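Local coordinates for protein serine protease MT3772 (Mycobacterium tuberculosis, PDB 3K6Y) that is a serine protease of the S1C peptidase family, probably needed by the bacterium to resist acid and oxidative stress, at residues 123-135 / 142-154. Residues are numbered along the deposited sequence; the frame is centred on the assembly and turned at random.
Sequences EPAKTGADVVVLG and FTATPARIREAIR
I149 lays its arm on the packed side of this antiparallel hairpin, over A125 and V131. With I149 CG1 beside the backbone N (chi1 -62°), the I149 CG1-CD1 arm reaches A125 CB, 3.8 Å from I149 CG1. It also crosses V131 at about a right angle. A125 and A129, with only a methyl each, let the bulkier I149 come close. V131 with A147, V133 with T145 and G135 with T143 exchange backbone hydrogen bonds in both directions. The first four share one face of the sheet: A147 CB nestles 3.7 Å from V131 CG2, and V133 CB lies beside T145 CB, its directly cross-strand partner.

The other face bears V132, L134 and A144. A144 CB, a single methyl, admits L134 CD2 at 3.8 Å, and the F142 ring crosses L134 obliquely.

R148 also points to this face, where the contact near the turn is polar and hydrated. Its guanidinium comes alongside D130, its plane 59° from the carboxylate, and R148 NH1 makes a 3.1 Å salt bridge to D130 OD1. The bend at chi3 (-52°) also lets R148 NH1 reach G128 O at 2.9 Å, nearly in the guanidinium plane. Two waters donate to D130 OD1; one also donates to A147 O, the other accepts from R148 NH1. R148 has further partners in A25 O and S26 O. In the type II turn from K126 to A129, a CB at G128 would press on T127 O, so glycine suits the place; T127 OG1 donates to R150 O at 2.7 Å.

Strand 130-135 opens the C-terminal barrel of this chymotrypsin-like protease domain; G135 lies about 9 Å from the side chain of S183, the predicted catalytic serine. Strand 186-188 bonds its other edge and, with 194-201, packs on V131 and V133; strand 167-175 pairs with the far edge of 143-157, where R150 and E151 form a classic beta bulge facing T173.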
loop_
_atom_site.group_PDB
_atom_site.type_symbol
_atom_site.label_atom_id
_atom_site.label_comp_id
_atom_site.label_asym_id
_atom_site.label_seq_id
_atom_site.Cartn_x
_atom_site.Cartn_y
_atom_site.Cartn_z
ATOM N N GLU A 123 -3.757 -27.322 17.168
ATOM C CA GLU A 123 -3.519 -26.835 18.536
ATOM C C GLU A 123 -2.191 -26.090 18.679
ATOM O O GLU A 123 -1.249 -26.363 17.931
ATOM C CB GLU A 123 -3.572 -27.989 19.551
ATOM C CG GLU A 123 -4.956 -28.618 19.772
ATOM C CD GLU A 123 -6.039 -27.618 20.183
ATOM O OE1 GLU A 123 -5.813 -26.806 21.114
ATOM O OE2 GLU A 123 -7.133 -27.650 19.572
ATOM N N PRO A 124 -2.109 -25.154 19.642
ATOM C CA PRO A 124 -0.874 -24.398 19.865
ATOM C C PRO A 124 0.299 -25.267 20.315
ATOM O O PRO A 124 0.095 -26.323 20.929
ATOM C CB PRO A 124 -1.260 -23.405 20.973
ATOM C CG PRO A 124 -2.436 -24.020 21.643
ATOM C CD PRO A 124 -3.179 -24.736 20.571
ATOM N N ALA A 125 1.515 -24.813 20.010
ATOM C CA ALA A 125 2.739 -25.476 20.434
ATOM C C ALA A 125 3.065 -25.097 21.871
ATOM O O ALA A 125 2.637 -24.048 22.353
ATOM C CB ALA A 125 3.890 -25.092 19.521
ATOM N N LYS A 126 3.835 -25.953 22.533
ATOM C CA LYS A 126 4.176 -25.766 23.939
ATOM C C LYS A 126 5.639 -25.389 24.110
ATOM O O LYS A 126 6.495 -25.790 23.319
ATOM C CB LYS A 126 3.861 -27.032 24.742
ATOM C CG LYS A 126 2.374 -27.268 24.963
ATOM C CD LYS A 126 2.134 -28.439 25.902
ATOM C CE LYS A 126 0.644 -28.648 26.142
ATOM N NZ LYS A 126 0.389 -29.768 27.094
ATOM N N THR A 127 5.924 -24.637 25.170
ATOM C CA THR A 127 7.295 -24.265 25.504
ATOM C C THR A 127 8.208 -25.485 25.466
ATOM O O THR A 127 7.861 -26.539 26.016
ATOM C CB THR A 127 7.369 -23.609 26.905
ATOM O OG1 THR A 127 6.639 -22.374 26.908
ATOM C CG2 THR A 127 8.805 -23.339 27.297
ATOM N N GLY A 128 9.365 -25.338 24.831
ATOM C CA GLY A 128 10.356 -26.400 24.724
ATOM C C GLY A 128 10.219 -27.384 23.574
ATOM O O GLY A 128 11.109 -28.204 23.368
ATOM N N ALA A 129 9.127 -27.285 22.812
ATOM C CA ALA A 129 8.878 -28.199 21.688
ATOM C C ALA A 129 9.934 -28.074 20.592
ATOM O O ALA A 129 10.358 -26.961 20.261
ATOM C CB ALA A 129 7.489 -27.981 21.115
ATOM N N ASP A 130 10.361 -29.220 20.047
ATOM C CA ASP A 130 11.213 -29.275 18.856
ATOM C C ASP A 130 10.386 -28.849 17.644
ATOM O O ASP A 130 9.325 -29.416 17.361
ATOM C CB ASP A 130 11.707 -30.699 18.554
ATOM C CG ASP A 130 12.728 -31.223 19.550
ATOM O OD1 ASP A 130 13.570 -30.476 20.084
ATOM O OD2 ASP A 130 12.709 -32.458 19.772
ATOM N N VAL A 131 10.883 -27.849 16.931
ATOM C CA VAL A 131 10.225 -27.320 15.733
ATOM C C VAL A 131 11.305 -26.962 14.709
ATOM O O VAL A 131 12.498 -26.939 15.034
ATOM C CB VAL A 131 9.322 -26.108 16.092
ATOM C CG1 VAL A 131 8.079 -26.565 16.901
ATOM C CG2 VAL A 131 10.115 -25.040 16.872
ATOM N N VAL A 132 10.896 -26.709 13.466
ATOM C CA VAL A 132 11.859 -26.449 12.411
ATOM C C VAL A 132 11.408 -25.259 11.577
ATOM O O VAL A 132 10.260 -25.178 11.152
ATOM C CB VAL A 132 12.099 -27.669 11.488
ATOM C CG1 VAL A 132 13.396 -27.513 10.753
ATOM C CG2 VAL A 132 12.078 -28.998 12.275
ATOM N N VAL A 133 12.330 -24.333 11.350
ATOM C CA VAL A 133 12.123 -23.215 10.436
ATOM C C VAL A 133 12.564 -23.661 9.044
ATOM O O VAL A 133 13.682 -24.142 8.880
ATOM C CB VAL A 133 12.956 -21.976 10.894
ATOM C CG1 VAL A 133 13.057 -20.892 9.796
ATOM C CG2 VAL A 133 12.388 -21.417 12.176
ATOM N N LEU A 134 11.689 -23.538 8.054
ATOM C CA LEU A 134 12.040 -23.943 6.690
ATOM C C LEU A 134 12.046 -22.732 5.774
ATOM O O LEU A 134 11.063 -21.987 5.726
ATOM C CB LEU A 134 11.045 -24.979 6.159
ATOM C CG LEU A 134 10.838 -26.209 7.035
ATOM C CD1 LEU A 134 9.824 -27.123 6.350
ATOM C CD2 LEU A 134 12.148 -26.935 7.271
ATOM N N GLY A 135 13.118 -22.555 5.009
ATOM C CA GLY A 135 13.150 -21.406 4.120
ATOM C C GLY A 135 14.381 -21.329 3.259
ATOM O O GLY A 135 15.124 -22.307 3.120
ATOM N N PHE A 142 17.363 -24.214 -0.278
ATOM C CA PHE A 142 16.480 -24.604 0.808
ATOM C C PHE A 142 17.282 -25.013 2.043
ATOM O O PHE A 142 18.251 -25.784 1.919
ATOM C CB PHE A 142 15.572 -25.761 0.348
ATOM C CG PHE A 142 14.687 -26.299 1.430
ATOM C CD1 PHE A 142 15.065 -27.435 2.147
ATOM C CD2 PHE A 142 13.481 -25.675 1.748
ATOM C CE1 PHE A 142 14.252 -27.951 3.143
ATOM C CE2 PHE A 142 12.672 -26.190 2.752
ATOM C CZ PHE A 142 13.059 -27.332 3.439
ATOM N N THR A 143 16.878 -24.520 3.218
ATOM C CA THR A 143 17.583 -24.765 4.478
ATOM C C THR A 143 16.581 -25.003 5.592
ATOM O O THR A 143 15.624 -24.234 5.752
ATOM C CB THR A 143 18.476 -23.547 4.840
ATOM O OG1 THR A 143 19.374 -23.292 3.748
ATOM C CG2 THR A 143 19.250 -23.772 6.151
ATOM N N ALA A 144 16.796 -26.079 6.351
ATOM C CA ALA A 144 16.053 -26.337 7.570
ATOM C C ALA A 144 16.866 -25.822 8.741
ATOM O O ALA A 144 18.034 -26.199 8.905
ATOM C CB ALA A 144 15.791 -27.831 7.733
ATOM N N THR A 145 16.244 -24.997 9.571
ATOM C CA THR A 145 16.901 -24.390 10.725
ATOM C C THR A 145 16.281 -24.957 11.986
ATOM O O THR A 145 15.117 -24.710 12.269
ATOM C CB THR A 145 16.772 -22.851 10.664
ATOM O OG1 THR A 145 17.426 -22.390 9.477
ATOM C CG2 THR A 145 17.397 -22.186 11.886
ATOM N N PRO A 146 17.057 -25.727 12.763
ATOM C CA PRO A 146 16.501 -26.257 14.003
ATOM C C PRO A 146 16.024 -25.154 14.948
ATOM O O PRO A 146 16.654 -24.077 15.042
ATOM C CB PRO A 146 17.675 -27.026 14.614
ATOM C CG PRO A 146 18.554 -27.363 13.450
ATOM C CD PRO A 146 18.429 -26.191 12.507
ATOM N N ALA A 147 14.934 -25.405 15.653
ATOM C CA ALA A 147 14.349 -24.397 16.517
ATOM C C ALA A 147 13.687 -25.041 17.717
ATOM O O ALA A 147 13.481 -26.249 17.747
ATOM C CB ALA A 147 13.344 -23.514 15.736
ATOM N N ARG A 148 13.383 -24.225 18.716
ATOM C CA ARG A 148 12.691 -24.663 19.906
ATOM C C ARG A 148 11.709 -23.587 20.323
ATOM O O ARG A 148 12.063 -22.406 20.363
ATOM C CB ARG A 148 13.677 -25.009 21.037
ATOM C CG ARG A 148 13.000 -25.672 22.217
ATOM C CD ARG A 148 13.959 -26.131 23.355
ATOM N NE ARG A 148 15.054 -26.965 22.860
ATOM C CZ ARG A 148 14.959 -28.266 22.581
ATOM N NH1 ARG A 148 13.807 -28.915 22.732
ATOM N NH2 ARG A 148 16.023 -28.907 22.132
ATOM N N ILE A 149 10.487 -23.975 20.653
ATOM C CA ILE A 149 9.485 -23.014 21.097
ATOM C C ILE A 149 9.893 -22.421 22.440
ATOM O O ILE A 149 10.244 -23.164 23.373
ATOM C CB ILE A 149 8.082 -23.654 21.259
ATOM C CG1 ILE A 149 7.553 -24.208 19.925
ATOM C CG2 ILE A 149 7.081 -22.673 21.866
ATOM C CD1 ILE A 149 7.197 -23.124 18.874
ATOM N N ARG A 150 9.832 -21.091 22.561
ATOM C CA ARG A 150 9.949 -20.448 23.877
ATOM C C ARG A 150 8.576 -20.234 24.489
ATOM O O ARG A 150 8.316 -20.720 25.584
ATOM C CB ARG A 150 10.699 -19.115 23.793
ATOM C CG ARG A 150 12.117 -19.193 23.300
ATOM C CD ARG A 150 12.717 -17.805 23.360
ATOM N NE ARG A 150 14.039 -17.716 22.773
ATOM C CZ ARG A 150 15.175 -18.037 23.396
ATOM N NH1 ARG A 150 15.145 -18.533 24.627
ATOM N NH2 ARG A 150 16.336 -17.885 22.791
ATOM N N GLU A 151 7.696 -19.501 23.811
ATOM C CA GLU A 151 6.447 -19.068 24.410
ATOM C C GLU A 151 5.501 -18.542 23.341
ATOM O O GLU A 151 5.959 -17.960 22.360
ATOM C CB GLU A 151 6.765 -17.933 25.399
ATOM C CG GLU A 151 5.657 -17.498 26.325
ATOM C CD GLU A 151 6.079 -16.337 27.231
ATOM O OE1 GLU A 151 7.126 -15.689 26.968
ATOM O OE2 GLU A 151 5.349 -16.065 28.206
ATOM N N ALA A 152 4.199 -18.731 23.534
ATOM C CA ALA A 152 3.182 -17.986 22.775
ATOM C C ALA A 152 2.914 -16.684 23.535
ATOM O O ALA A 152 2.635 -16.716 24.734
ATOM C CB ALA A 152 1.906 -18.802 22.640
ATOM N N ILE A 153 3.031 -15.546 22.853
ATOM C CA ILE A 153 2.850 -14.221 23.473
ATOM C C ILE A 153 1.958 -13.346 22.595
ATOM O O ILE A 153 1.806 -13.623 21.411
ATOM C CB ILE A 153 4.204 -13.473 23.695
ATOM C CG1 ILE A 153 4.941 -13.220 22.376
ATOM C CG2 ILE A 153 5.094 -14.223 24.682
ATOM C CD1 ILE A 153 6.007 -12.124 22.436
ATOM N N ARG A 154 1.387 -12.291 23.169
ATOM C CA ARG A 154 0.706 -11.247 22.411
ATOM C C ARG A 154 1.679 -10.095 22.258
ATOM O O ARG A 154 2.038 -9.427 23.241
ATOM C CB ARG A 154 -0.560 -10.765 23.133
ATOM C CG ARG A 154 -1.754 -11.692 23.016
ATOM C CD ARG A 154 -3.054 -10.907 22.771
ATOM N NE ARG A 154 -3.129 -10.433 21.389
ATOM C CZ ARG A 154 -3.870 -10.987 20.430
ATOM N NH1 ARG A 154 -4.643 -12.040 20.691
ATOM N NH2 ARG A 154 -3.843 -10.480 19.206
HETATM O O HOH W 1 14.851 -28.252 19.251
HETATM O O HOH W 2 13.979 -31.731 22.481
#